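PDB 3CK6: putative membrane transport protein from Vibrio parahaemolyticus RIMD 2210633, which probably mediates zinc uptake as a zinc:proton symporter of the CorA metal ion transporter family, and whose cytoplasmic domain forms a funnel-shaped homopentamer. Local coordinates for residues P41-W46 against H59-E64; G45-N50 against A106-R111; P67-L72 against F77-R82. The protein carries 1 engineered substitution. All blocks are in the same frame, centred on the assembly; numbering follows the deposited sequence.

Interaction 1 (P41-W46 against H59-E64); sequences PDIRGW and HLLADE. Engineered in segment 41-46: Gly45 (natural residue Ser).
Leu61 packs against Ile43 and Arg44, almost wholly through its two methyl groups. The apolar part comes first. Leu61 CD2 lies 4.1 Å from Ile43 CG2, and Leu61 CD1 is about as near to the same methyl, so the branched end of the leucine straddles the short branch of the isoleucine. The two side chains approach at a slant. In Ile43 the CG1 arm stands anti to the backbone N (chi1 -170°), which carries Ile43 CD1 toward Thr110 and leaves CG2 to meet the leucine.

A second group of contacts involves the aliphatic part of Arg44. Leu61 CD1 packs 3.8 Å from Arg44 CB and 4.0 Å from Arg44 CA, close against the helix backbone at the root of the side chain. The arginine then runs straight through its first two torsions and bends at the third (chi3 -69°), and one face of its guanidinium comes to lie over the same CD1 methyl. The leucine thus packs on the base of the side chain and lies more loosely under the face of its charged end.

The polar interactions lie beside this apolar seam. Arg44 NH2 forms salt bridges to Asp58 and Glu48, one acid on each of the two helices, which probably helps hold the guanidinium above the leucine while its charge is answered away from the methyls.

Leu61 is the first residue to leave helix 54-60, so the contact joins the C-terminal end of that helix to the N-terminal part of helix 43-49. Ile43 and Leu60 both continue onto Thr110 of strand 106-111, and Leu60 also reaches Met78 of strand 77-83, which seats the two short helices against the sheet.

Interaction 2 (G45-N50 against A106-R111); sequences GWLEDN and ALISTR. Engineered in segment 45-50: Gly45 (natural residue Ser).
Ile108 meets Trp46 and Leu47 at the centre of a small, fully buried contact between strand 106-111 and helix 43-49. Followed from its start, the strand first turns Ala106 to the side of the sheet where Tyr34 and Ile28 lie, while Leu107 packs on Trp33 and Ile100.

Ile108 then reaches the helix. Its CG1 is anti to the carbonyl carbon (chi1 -57°) and the chain runs on extended, so that CD1 is carried out to Leu47 CD2 at 3.8 Å; these two side chains slide past one another in opposite directions. The same CD1 stands 4.1 Å from Trp46 CZ3, obliquely to the ring. The CG2 branch lies equally near CZ3, so both branches of the isoleucine converge on the CZ3 corner of the indole from the strand side.

Farther on, Ser109 bonds through OG to His35 and Trp33, Thr110 packs on Leu60 of helix 54-60, and Arg111 forms a salt bridge with Glu37.

Just past the helix, Asn50 folds back on Trp46, which probably helps hold the indole in place. Its ND2 donates to Trp46 O over 3.0 Å (N-H...O angle 154°) from above the carbonyl plane, while Asn50 N reaches that oxygen from the opposite face. ND2 also sits 3.4 Å above the indole plane, toward its rim, and Trp46 NE1 donates to Glu26 O.

Between helix and strand, then, the chemistry is purely apolar: methyls and an aromatic corner cohere by close packing and exclusion of water, while the buried polar groups of Trp46 and Asn50 find their partners with each other and with Glu26 and Ile28, not on the strand.

Interaction 3 (P67-L72 against F77-R82); sequences PSFHPL and FMLILR
Ser68 and Ile80, and after them His70 and Met78, pair their backbones as the tight core of this antiparallel contact. Each couple is joined by two N-H...O bonds. The straightest runs from Ile80 N to Ser68 O (2.8 Å, 177°), and His70 N reaches Met78 O at the same length, nearly end-on to the carbonyl. The side chains of these four residues share one face of the sheet. There His70 and Met78, present as selenomethionine, lie side by side with their CB atoms 4.0 Å apart. His70 NE2 donates to Ser68 OG (2.9 Å), a bond tilted from the imidazole plane that probably fixes the turn of the ring; the hydroxyl is also bonded to Arg66 O and to Asn217 of a neighbouring subunit. Phe214 of that subunit meets the His70 ring, so this face is covered partly by the neighbouring subunit and partly by helix 54-60 of the same chain.

The other face carries Phe69, Leu79 and Phe77. Phe77 CG is set between the backbone N and the carbonyl carbon (chi1 66°), and its ring presents a face to Phe69 CE1, which stands 3.5 Å from Phe77 CG. The two planes are inclined at 45°, and Leu79 CD1 lies at the edge of the Phe69 ring.

At the far end packing stays close: the side chains of Pro67 and Arg82 cross at about a right angle, Pro67 CG 3.7 Å from Arg82 CG, while Arg82 NH1 bonds to Met95 O. Near the turn it is looser. Pro71 is exposed and adds little, and Leu72 touches mainly the Phe77 backbone, with CD1 3.8 Å from Phe77 C.

Two consecutive antiparallel strands joined by a short turn form a beta hairpin; here it makes one margin of the chain's mixed sheet, with strand 68-71 outermost.

In the fold
After strands 7-12, 19-20 and 32-37, the chain enters helix 43-49, where interactions 1 and 2 both begin, sharing Gly45 (an engineered residue) and Trp46. Interaction 1 closes early, at the end of helix 54-60, bringing two consecutive helices together. The chain then runs through a loop into strand 68-71, and interaction 3 closes the short turn of the hairpin. This hairpin is nested inside the much longer loop that interaction 2 closes when strand 106-111 packs against helix 43-49. Leu60 packs on Leu47 and Thr110, linking interactions 1 and 2, while His59 meets His70 and Met78, linking 1 to 3. Helix 54-60 thus packs across strands 106-111, 77-83 and 68-71.

Interaction 1 (P41-W46 against H59-E64)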
loop_
_atom_site.group_PDB
_atom_site.type_symbol
_atom_site.label_atom_id
_atom_site.label_comp_id
_atom_site.label_asym_id
_atom_site.label_seq_id
_atom_site.Cartn_x
_atom_site.Cartn_y
_atom_site.Cartn_z
ATOM N N PRO E 41 -24.969 -35.407 -4.139
ATOM C CA PRO E 41 -26.354 -34.928 -4.290
ATOM C C PRO E 41 -27.101 -34.678 -2.978
ATOM O O PRO E 41 -27.977 -33.811 -2.934
ATOM C CB PRO E 41 -27.058 -36.070 -5.055
ATOM C CG PRO E 41 -26.064 -37.205 -5.125
ATOM C CD PRO E 41 -24.710 -36.561 -5.019
ATOM N N ASP E 42 -26.762 -35.438 -1.938
ATOM C CA ASP E 42 -27.505 -35.438 -0.667
ATOM C C ASP E 42 -27.100 -34.364 0.361
ATOM O O ASP E 42 -27.823 -34.155 1.345
ATOM C CB ASP E 42 -27.394 -36.814 0.009
ATOM C CG ASP E 42 -28.156 -37.935 -0.728
ATOM O OD1 ASP E 42 -28.891 -37.684 -1.712
ATOM O OD2 ASP E 42 -27.999 -39.098 -0.298
ATOM N N ILE E 43 -25.948 -33.713 0.168
ATOM C CA ILE E 43 -25.421 -32.813 1.217
ATOM C C ILE E 43 -26.250 -31.538 1.407
ATOM O O ILE E 43 -26.521 -31.142 2.542
ATOM C CB ILE E 43 -23.901 -32.494 1.066
ATOM C CG1 ILE E 43 -23.390 -31.755 2.332
ATOM C CG2 ILE E 43 -23.620 -31.758 -0.243
ATOM C CD1 ILE E 43 -21.880 -31.410 2.303
ATOM N N ARG E 44 -26.673 -30.913 0.311
ATOM C CA ARG E 44 -27.514 -29.727 0.419
ATOM C C ARG E 44 -28.782 -29.982 1.245
ATOM O O ARG E 44 -29.173 -29.144 2.064
ATOM C CB ARG E 44 -27.911 -29.186 -0.963
ATOM C CG ARG E 44 -28.922 -28.045 -0.882
ATOM C CD ARG E 44 -29.265 -27.503 -2.258
ATOM N NE ARG E 44 -28.146 -26.790 -2.866
ATOM C CZ ARG E 44 -27.862 -25.504 -2.663
ATOM N NH1 ARG E 44 -26.825 -24.957 -3.297
ATOM N NH2 ARG E 44 -28.611 -24.766 -1.827
ATOM N N GLY E 45 -29.436 -31.120 1.005
ATOM C CA GLY E 45 -30.680 -31.452 1.707
ATOM C C GLY E 45 -30.452 -31.577 3.199
ATOM O O GLY E 45 -31.222 -31.043 4.020
ATOM N N TRP E 46 -29.383 -32.286 3.551
ATOM C CA TRP E 46 -28.991 -32.455 4.941
ATOM C C TRP E 46 -28.740 -31.114 5.632
ATOM O O TRP E 46 -29.262 -30.870 6.723
ATOM C CB TRP E 46 -27.753 -33.338 5.009
ATOM C CG TRP E 46 -27.287 -33.661 6.370
ATOM C CD1 TRP E 46 -27.894 -34.481 7.283
ATOM C CD2 TRP E 46 -26.081 -33.198 6.982
ATOM N NE1 TRP E 46 -27.139 -34.540 8.438
ATOM C CE2 TRP E 46 -26.025 -33.760 8.279
ATOM C CE3 TRP E 46 -25.045 -32.351 6.563
ATOM C CZ2 TRP E 46 -24.962 -33.526 9.145
ATOM C CZ3 TRP E 46 -23.990 -32.106 7.433
ATOM C CH2 TRP E 46 -23.972 -32.685 8.723
ATOM N N HIS E 59 -23.254 -20.641 -0.850
ATOM C CA HIS E 59 -21.860 -20.200 -0.828
ATOM C C HIS E 59 -20.923 -21.354 -0.517
ATOM O O HIS E 59 -19.873 -21.505 -1.169
ATOM C CB HIS E 59 -21.608 -19.014 0.111
ATOM C CG HIS E 59 -20.411 -18.186 -0.277
ATOM N ND1 HIS E 59 -19.303 -18.046 0.534
ATOM C CD2 HIS E 59 -20.153 -17.461 -1.389
ATOM C CE1 HIS E 59 -18.418 -17.263 -0.061
ATOM N NE2 HIS E 59 -18.913 -16.889 -1.225
ATOM N N LEU E 60 -21.324 -22.187 0.449
ATOM C CA LEU E 60 -20.531 -23.355 0.871
ATOM C C LEU E 60 -20.285 -24.359 -0.255
ATOM O O LEU E 60 -19.205 -24.936 -0.351
ATOM C CB LEU E 60 -21.204 -24.076 2.043
ATOM C CG LEU E 60 -20.356 -25.112 2.798
ATOM C CD1 LEU E 60 -19.341 -24.441 3.722
ATOM C CD2 LEU E 60 -21.232 -26.091 3.574
ATOM N N LEU E 61 -21.306 -24.580 -1.075
ATOM C CA LEU E 61 -21.272 -25.602 -2.099
ATOM C C LEU E 61 -20.985 -25.033 -3.499
ATOM O O LEU E 61 -21.107 -25.752 -4.488
ATOM C CB LEU E 61 -22.602 -26.385 -2.110
ATOM C CG LEU E 61 -23.079 -27.059 -0.808
ATOM C CD1 LEU E 61 -24.376 -27.793 -1.062
ATOM C CD2 LEU E 61 -22.024 -27.999 -0.225
ATOM N N ALA E 62 -20.636 -23.749 -3.589
ATOM C CA ALA E 62 -20.490 -23.073 -4.885
ATOM C C ALA E 62 -19.376 -23.717 -5.711
ATOM O O ALA E 62 -18.454 -24.308 -5.152
ATOM C CB ALA E 62 -20.196 -21.584 -4.669
ATOM N N ASP E 63 -19.450 -23.604 -7.033
ATOM C CA ASP E 63 -18.353 -24.063 -7.886
ATOM C C ASP E 63 -17.041 -23.348 -7.540
ATOM O O ASP E 63 -16.016 -24.003 -7.285
ATOM C CB ASP E 63 -18.695 -23.872 -9.368
ATOM C CG ASP E 63 -17.667 -24.517 -10.296
ATOM O OD1 ASP E 63 -16.899 -25.396 -9.824
ATOM O OD2 ASP E 63 -17.623 -24.151 -11.505
ATOM N N GLU E 64 -17.074 -22.016 -7.514
ATOM C CA GLU E 64 -15.866 -21.213 -7.308
ATOM C C GLU E 64 -15.786 -20.765 -5.857
ATOM O O GLU E 64 -16.815 -20.662 -5.176
ATOM C CB GLU E 64 -15.872 -19.978 -8.212
ATOM C CG GLU E 64 -16.216 -20.221 -9.717
ATOM C CD GLU E 64 -14.996 -20.420 -10.618
ATOM O OE1 GLU E 64 -15.125 -20.198 -11.855
ATOM O OE2 GLU E 64 -13.911 -20.796 -10.111
#

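Interaction 2 (G45-N50 against A106-R111)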
loop_
_atom_site.group_PDB
_atom_site.type_symbol
_atom_site.label_atom_id
_atom_site.label_comp_id
_atom_site.label_asym_id
_atom_site.label_seq_id
_atom_site.Cartn_x
_atom_site.Cartn_y
_atom_site.Cartn_z
ATOM N N GLY E 45 -29.436 -31.120 1.005
ATOM C CA GLY E 45 -30.680 -31.452 1.707
ATOM C C GLY E 45 -30.452 -31.577 3.199
ATOM O O GLY E 45 -31.222 -31.043 4.020
ATOM N N TRP E 46 -29.383 -32.286 3.551
ATOM C CA TRP E 46 -28.991 -32.455 4.941
ATOM C C TRP E 46 -28.740 -31.114 5.632
ATOM O O TRP E 46 -29.262 -30.870 6.723
ATOM C CB TRP E 46 -27.753 -33.338 5.009
ATOM C CG TRP E 46 -27.287 -33.661 6.370
ATOM C CD1 TRP E 46 -27.894 -34.481 7.283
ATOM C CD2 TRP E 46 -26.081 -33.198 6.982
ATOM N NE1 TRP E 46 -27.139 -34.540 8.438
ATOM C CE2 TRP E 46 -26.025 -33.760 8.279
ATOM C CE3 TRP E 46 -25.045 -32.351 6.563
ATOM C CZ2 TRP E 46 -24.962 -33.526 9.145
ATOM C CZ3 TRP E 46 -23.990 -32.106 7.433
ATOM C CH2 TRP E 46 -23.972 -32.685 8.723
ATOM N N LEU E 47 -27.967 -30.247 4.981
ATOM C CA LEU E 47 -27.638 -28.920 5.538
ATOM C C LEU E 47 -28.892 -28.065 5.770
ATOM O O LEU E 47 -29.065 -27.459 6.840
ATOM C CB LEU E 47 -26.641 -28.194 4.620
ATOM C CG LEU E 47 -25.210 -28.755 4.623
ATOM C CD1 LEU E 47 -24.384 -28.149 3.519
ATOM C CD2 LEU E 47 -24.520 -28.535 5.971
ATOM N N GLU E 48 -29.777 -28.046 4.774
ATOM C CA GLU E 48 -31.037 -27.309 4.883
ATOM C C GLU E 48 -32.012 -27.929 5.889
ATOM O O GLU E 48 -32.651 -27.200 6.654
ATOM C CB GLU E 48 -31.675 -27.092 3.508
ATOM C CG GLU E 48 -30.850 -26.109 2.674
ATOM C CD GLU E 48 -31.348 -25.935 1.240
ATOM O OE1 GLU E 48 -30.642 -25.251 0.467
ATOM O OE2 GLU E 48 -32.416 -26.473 0.890
ATOM N N ASP E 49 -32.098 -29.259 5.917
ATOM C CA ASP E 49 -32.893 -29.951 6.940
ATOM C C ASP E 49 -32.448 -29.556 8.350
ATOM O O ASP E 49 -33.264 -29.494 9.272
ATOM C CB ASP E 49 -32.786 -31.476 6.780
ATOM C CG ASP E 49 -33.717 -32.041 5.696
ATOM O OD1 ASP E 49 -34.607 -31.328 5.158
ATOM O OD2 ASP E 49 -33.543 -33.235 5.381
ATOM N N ASN E 50 -31.155 -29.274 8.483
ATOM C CA ASN E 50 -30.526 -28.866 9.728
ATOM C C ASN E 50 -30.522 -27.347 9.898
ATOM O O ASN E 50 -29.821 -26.798 10.764
ATOM C CB ASN E 50 -29.108 -29.454 9.809
ATOM C CG ASN E 50 -29.101 -30.857 10.390
ATOM O OD1 ASN E 50 -29.282 -31.030 11.590
ATOM N ND2 ASN E 50 -28.900 -31.864 9.541
ATOM N N ALA E 106 -21.321 -27.214 16.123
ATOM C CA ALA E 106 -20.728 -28.337 15.385
ATOM C C ALA E 106 -19.799 -27.825 14.303
ATOM O O ALA E 106 -20.015 -26.747 13.743
ATOM C CB ALA E 106 -21.813 -29.184 14.746
ATOM N N LEU E 107 -18.798 -28.632 13.976
ATOM C CA LEU E 107 -17.884 -28.336 12.891
ATOM C C LEU E 107 -18.230 -29.236 11.730
ATOM O O LEU E 107 -18.167 -30.448 11.868
ATOM C CB LEU E 107 -16.457 -28.632 13.339
ATOM C CG LEU E 107 -15.311 -27.625 13.203
ATOM C CD1 LEU E 107 -14.154 -28.239 12.378
ATOM C CD2 LEU E 107 -15.732 -26.229 12.717
ATOM N N ILE E 108 -18.608 -28.642 10.608
ATOM C CA ILE E 108 -18.910 -29.368 9.374
ATOM C C ILE E 108 -17.863 -28.952 8.342
ATOM O O ILE E 108 -17.777 -27.778 7.979
ATOM C CB ILE E 108 -20.312 -29.023 8.807
ATOM C CG1 ILE E 108 -21.432 -29.292 9.823
ATOM C CG2 ILE E 108 -20.582 -29.779 7.517
ATOM C CD1 ILE E 108 -22.784 -28.700 9.346
ATOM N N SER E 109 -17.062 -29.914 7.898
ATOM C CA SER E 109 -16.092 -29.653 6.851
ATOM C C SER E 109 -16.471 -30.410 5.592
ATOM O O SER E 109 -17.014 -31.523 5.662
ATOM C CB SER E 109 -14.667 -29.999 7.308
ATOM O OG SER E 109 -14.551 -31.365 7.629
ATOM N N THR E 110 -16.196 -29.795 4.437
ATOM C CA THR E 110 -16.591 -30.351 3.150
ATOM C C THR E 110 -15.373 -30.380 2.239
ATOM O O THR E 110 -14.509 -29.489 2.305
ATOM C CB THR E 110 -17.748 -29.573 2.442
ATOM O OG1 THR E 110 -17.284 -28.289 1.980
ATOM C CG2 THR E 110 -18.986 -29.413 3.339
ATOM N N ARG E 111 -15.284 -31.431 1.434
ATOM C CA ARG E 111 -14.160 -31.609 0.545
ATOM C C ARG E 111 -14.638 -32.043 -0.841
ATOM O O ARG E 111 -15.743 -32.567 -1.002
ATOM C CB ARG E 111 -13.192 -32.663 1.127
ATOM C CG ARG E 111 -13.772 -34.092 1.168
ATOM C CD ARG E 111 -12.856 -35.033 0.445
ATOM N NE ARG E 111 -13.389 -36.376 0.221
ATOM C CZ ARG E 111 -12.935 -37.466 0.842
ATOM N NH1 ARG E 111 -11.958 -37.361 1.748
ATOM N NH2 ARG E 111 -13.456 -38.658 0.573
#

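Interaction 3 (P67-L72 against F77-R82)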
loop_
_atom_site.group_PDB
_atom_site.type_symbol
_atom_site.label_atom_id
_atom_site.label_comp_id
_atom_site.label_asym_id
_atom_site.label_seq_id
_atom_site.Cartn_x
_atom_site.Cartn_y
_atom_site.Cartn_z
ATOM N N PRO E 67 -10.139 -18.576 -0.370
ATOM C CA PRO E 67 -10.031 -18.616 1.095
ATOM C C PRO E 67 -10.572 -17.342 1.745
ATOM O O PRO E 67 -10.304 -16.220 1.290
ATOM C CB PRO E 67 -8.526 -18.750 1.346
ATOM C CG PRO E 67 -8.008 -19.435 0.076
ATOM C CD PRO E 67 -8.849 -18.845 -1.038
ATOM N N SER E 68 -11.335 -17.530 2.817
ATOM C CA SER E 68 -12.022 -16.427 3.441
ATOM C C SER E 68 -12.660 -16.859 4.747
ATOM O O SER E 68 -12.891 -18.054 4.999
ATOM C CB SER E 68 -13.110 -15.860 2.512
ATOM O OG SER E 68 -13.852 -16.909 1.901
ATOM N N PHE E 69 -12.983 -15.860 5.543
ATOM C CA PHE E 69 -13.681 -16.059 6.792
ATOM C C PHE E 69 -14.962 -15.226 6.760
ATOM O O PHE E 69 -14.947 -14.065 6.348
ATOM C CB PHE E 69 -12.796 -15.652 7.974
ATOM C CG PHE E 69 -13.540 -15.618 9.310
ATOM C CD1 PHE E 69 -13.722 -16.793 10.059
ATOM C CD2 PHE E 69 -14.059 -14.435 9.789
ATOM C CE1 PHE E 69 -14.423 -16.786 11.272
ATOM C CE2 PHE E 69 -14.767 -14.411 11.015
ATOM C CZ PHE E 69 -14.943 -15.598 11.755
ATOM N N HIS E 70 -16.060 -15.823 7.218
ATOM C CA HIS E 70 -17.376 -15.214 7.142
ATOM C C HIS E 70 -18.031 -15.385 8.507
ATOM O O HIS E 70 -18.478 -16.479 8.830
ATOM C CB HIS E 70 -18.233 -15.936 6.097
ATOM C CG HIS E 70 -17.636 -15.949 4.718
ATOM N ND1 HIS E 70 -17.898 -14.968 3.787
ATOM C CD2 HIS E 70 -16.798 -16.825 4.113
ATOM C CE1 HIS E 70 -17.237 -15.228 2.669
ATOM N NE2 HIS E 70 -16.558 -16.348 2.841
ATOM N N PRO E 71 -18.110 -14.308 9.294
ATOM C CA PRO E 71 -18.887 -14.432 10.533
ATOM C C PRO E 71 -20.381 -14.465 10.220
ATOM O O PRO E 71 -20.868 -13.612 9.465
ATOM C CB PRO E 71 -18.524 -13.163 11.312
ATOM C CG PRO E 71 -18.048 -12.198 10.302
ATOM C CD PRO E 71 -17.531 -12.964 9.112
ATOM N N LEU E 72 -21.096 -15.441 10.780
ATOM C CA LEU E 72 -22.538 -15.595 10.524
ATOM C C LEU E 72 -23.380 -15.209 11.770
ATOM O O LEU E 72 -22.938 -14.385 12.574
ATOM C CB LEU E 72 -22.836 -17.011 10.000
ATOM C CG LEU E 72 -22.064 -17.357 8.702
ATOM C CD1 LEU E 72 -22.190 -18.831 8.377
ATOM C CD2 LEU E 72 -22.516 -16.488 7.505
ATOM N N PHE E 77 -19.886 -19.450 11.947
ATOM C CA PHE E 77 -19.070 -18.862 10.890
ATOM C C PHE E 77 -18.806 -19.851 9.785
ATOM O O PHE E 77 -19.048 -21.063 9.941
ATOM C CB PHE E 77 -17.747 -18.267 11.443
ATOM C CG PHE E 77 -16.778 -19.278 12.018
ATOM C CD1 PHE E 77 -16.006 -20.102 11.185
ATOM C CD2 PHE E 77 -16.570 -19.339 13.399
ATOM C CE1 PHE E 77 -15.068 -21.022 11.731
ATOM C CE2 PHE E 77 -15.635 -20.246 13.952
ATOM C CZ PHE E 77 -14.890 -21.086 13.135
HETATM N N MSE E 78 -18.319 -19.323 8.663
HETATM C CA MSE E 78 -17.760 -20.161 7.593
HETATM C C MSE E 78 -16.308 -19.811 7.426
HETATM O O MSE E 78 -15.965 -18.633 7.383
HETATM C CB MSE E 78 -18.470 -19.921 6.261
HETATM C CG MSE E 78 -17.970 -20.822 5.093
HETATM SE SE MSE E 78 -19.032 -20.448 3.463
HETATM C CE MSE E 78 -20.719 -20.918 4.105
ATOM N N LEU E 79 -15.475 -20.838 7.297
ATOM C CA LEU E 79 -14.064 -20.682 6.977
ATOM C C LEU E 79 -13.699 -21.535 5.763
ATOM O O LEU E 79 -13.896 -22.755 5.739
ATOM C CB LEU E 79 -13.180 -21.099 8.158
ATOM C CG LEU E 79 -11.675 -20.924 7.992
ATOM C CD1 LEU E 79 -11.281 -19.438 7.871
ATOM C CD2 LEU E 79 -10.971 -21.583 9.171
ATOM N N ILE E 80 -13.149 -20.870 4.762
ATOM C CA ILE E 80 -12.724 -21.540 3.551
ATOM C C ILE E 80 -11.225 -21.474 3.434
ATOM O O ILE E 80 -10.653 -20.400 3.597
ATOM C CB ILE E 80 -13.430 -20.911 2.303
ATOM C CG1 ILE E 80 -14.948 -21.102 2.445
ATOM C CG2 ILE E 80 -12.858 -21.509 0.989
ATOM C CD1 ILE E 80 -15.821 -20.300 1.457
ATOM N N LEU E 81 -10.603 -22.620 3.110
ATOM C CA LEU E 81 -9.162 -22.761 3.015
ATOM C C LEU E 81 -8.763 -23.596 1.808
ATOM O O LEU E 81 -9.581 -24.304 1.233
ATOM C CB LEU E 81 -8.590 -23.434 4.276
ATOM C CG LEU E 81 -8.893 -22.729 5.606
ATOM C CD1 LEU E 81 -8.478 -23.648 6.734
ATOM C CD2 LEU E 81 -8.193 -21.346 5.728
ATOM N N ARG E 82 -7.504 -23.481 1.428
ATOM C CA ARG E 82 -6.950 -24.274 0.351
ATOM C C ARG E 82 -5.746 -25.081 0.848
ATOM O O ARG E 82 -5.027 -24.659 1.775
ATOM C CB ARG E 82 -6.574 -23.373 -0.830
ATOM C CG ARG E 82 -7.761 -22.772 -1.564
ATOM C CD ARG E 82 -7.969 -23.424 -2.954
ATOM N NE ARG E 82 -9.120 -22.825 -3.654
ATOM C CZ ARG E 82 -9.474 -23.074 -4.915
ATOM N NH1 ARG E 82 -8.795 -23.935 -5.656
ATOM N NH2 ARG E 82 -10.517 -22.442 -5.441
#